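Local atomic coordinates of esterase (Sinorhizobium meliloti 1021, PDB entry 4TX1), a protein that is a carbohydrate acetylesterase of the SGNH-hydrolase superfamily, probably hydrolysing acetyl and aryl esters by way of a serine nucleophile. Residues Asp28-Gly33 / Thr196-Val201. Residues are numbered along the deposited sequence; the frame is centred on the assembly and turned at random.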
loop_
_atom_site.group_PDB
_atom_site.type_symbol
_atom_site.label_atom_id
_atom_site.label_comp_id
_atom_site.label_asym_id
_atom_site.label_seq_id
_atom_site.Cartn_x
_atom_site.Cartn_y
_atom_site.Cartn_z
ATOM N N ASP A 28 -8.668 22.624 20.325
ATOM C CA ASP A 28 -9.147 23.956 20.860
ATOM C C ASP A 28 -9.214 24.883 19.654
ATOM O O ASP A 28 -8.195 25.400 19.123
ATOM C CB ASP A 28 -8.119 24.496 21.850
ATOM C CG ASP A 28 -8.363 25.970 22.175
ATOM O OD1 ASP A 28 -9.529 26.413 22.045
ATOM O OD2 ASP A 28 -7.377 26.643 22.486
ATOM N N ALA A 29 -10.410 25.120 19.211
ATOM C CA ALA A 29 -10.724 25.970 18.083
ATOM C C ALA A 29 -10.398 27.460 18.324
ATOM O O ALA A 29 -10.217 28.193 17.357
ATOM C CB ALA A 29 -12.183 25.791 17.730
ATOM N N THR A 30 -10.357 27.873 19.566
ATOM C CA THR A 30 -10.124 29.323 19.879
ATOM C C THR A 30 -8.679 29.643 19.696
ATOM O O THR A 30 -8.396 30.562 18.937
ATOM C CB THR A 30 -10.563 29.751 21.295
ATOM O OG1 THR A 30 -11.994 29.569 21.429
ATOM C CG2 THR A 30 -10.121 31.278 21.654
ATOM N N GLY A 31 -7.807 28.798 20.247
ATOM C CA GLY A 31 -6.340 28.953 20.156
ATOM C C GLY A 31 -5.642 28.141 19.037
ATOM O O GLY A 31 -4.453 28.294 18.825
ATOM N N SER A 32 -6.386 27.345 18.287
ATOM C CA SER A 32 -5.856 26.367 17.315
ATOM C C SER A 32 -4.718 25.573 17.939
ATOM O O SER A 32 -3.559 25.509 17.392
ATOM C CB SER A 32 -5.388 27.053 16.033
ATOM O OG SER A 32 -6.449 27.826 15.482
ATOM N N GLY A 33 -4.989 25.056 19.125
ATOM C CA GLY A 33 -4.034 24.206 19.812
ATOM C C GLY A 33 -4.761 23.042 20.447
ATOM O O GLY A 33 -5.811 22.638 19.946
ATOM N N THR A 196 -18.855 23.790 18.893
ATOM C CA THR A 196 -18.693 25.218 18.879
ATOM C C THR A 196 -18.948 25.839 17.515
ATOM O O THR A 196 -18.450 25.402 16.484
ATOM C CB THR A 196 -17.351 25.683 19.443
ATOM O OG1 THR A 196 -17.215 27.100 19.165
ATOM C CG2 THR A 196 -16.199 24.964 18.753
ATOM N N PRO A 197 -19.736 26.919 17.438
ATOM C CA PRO A 197 -19.888 27.595 16.172
ATOM C C PRO A 197 -18.676 28.360 15.602
ATOM O O PRO A 197 -18.759 28.824 14.492
ATOM C CB PRO A 197 -21.093 28.580 16.390
ATOM C CG PRO A 197 -21.066 28.741 17.825
ATOM C CD PRO A 197 -20.576 27.498 18.527
ATOM N N ILE A 198 -17.605 28.458 16.346
ATOM C CA ILE A 198 -16.305 29.005 15.872
ATOM C C ILE A 198 -15.908 28.248 14.554
ATOM O O ILE A 198 -15.419 28.826 13.594
ATOM C CB ILE A 198 -15.243 28.853 16.943
ATOM C CG1 ILE A 198 -15.569 29.781 18.126
ATOM C CG2 ILE A 198 -13.877 29.222 16.415
ATOM C CD1 ILE A 198 -14.696 29.598 19.382
ATOM N N ASP A 199 -16.217 26.943 14.533
ATOM C CA ASP A 199 -15.932 26.142 13.323
ATOM C C ASP A 199 -16.901 25.032 12.986
ATOM O O ASP A 199 -16.730 24.360 11.948
ATOM C CB ASP A 199 -14.486 25.606 13.340
ATOM C CG ASP A 199 -14.214 24.542 14.388
ATOM O OD1 ASP A 199 -15.140 23.838 14.867
ATOM O OD2 ASP A 199 -12.975 24.377 14.752
ATOM N N GLY A 200 -17.901 24.831 13.823
ATOM C CA GLY A 200 -19.002 23.929 13.548
ATOM C C GLY A 200 -18.813 22.475 13.956
ATOM O O GLY A 200 -19.783 21.687 13.966
ATOM N N VAL A 201 -17.574 22.082 14.262
ATOM C CA VAL A 201 -17.253 20.659 14.432
ATOM C C VAL A 201 -16.547 20.302 15.732
ATOM O O VAL A 201 -16.752 19.221 16.243
ATOM C CB VAL A 201 -16.452 20.184 13.165
ATOM C CG1 VAL A 201 -15.075 20.805 13.106
ATOM C CG2 VAL A 201 -16.316 18.619 13.133
#
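A29 and T30, in the tight turn of a small two-stranded hairpin, meet I198 and D199, in the loop ahead of the last helix, in a small van der Waals contact between two loops with no hydrogen bond across it. The methyl of A29 points at the other loop and does most of the touching. Its CB has the T196 methyl CG2 almost straight ahead at 4.2 Å and is flanked by D199 OD2 at 3.4 Å and I198 CG2 at 4.0 Å. At the outer, exposed end, I198 reaches over to T30: CG1 stands anti to its own carbonyl carbon (chi1 -68°), and an extended chi2 (172°) carries CD1 to 3.4 Å from T30 OG1, the two side chains crossing obliquely.

Each loop is braced from within. On the hairpin side D28 forms an Asx turn: its OD1 accepts from T30 N at 3.0 Å, the donor standing above the carboxylate plane; S32 and G33 both face D28 across the hairpin in a G1 beta bulge. On the other side T196 OG1 closes an ST turn on I198 N (3.2 Å), and D199 OD1 accepts from V201 N at 3.1 Å on its anti side, making a second Asx turn. The latter bond helps fix the rotation of the carboxylate, whose OD2, the oxygen beside the A29 methyl, is hydrogen-bonded to H202 ND1. D199 and H202 fit the Asp-x-x-His motif near the C-terminal end of SGNH hydrolases and with S22 have the geometry of a Ser-His-Asp triad, so A29 probably packs against the acid of the catalytic relay.

The hairpin of strands 27-28 and 33-34, which follows helix 22-25, thus meets the loop joining strand 185-188 to helix 205-223, while F157 of helix 155-160 also touches D199.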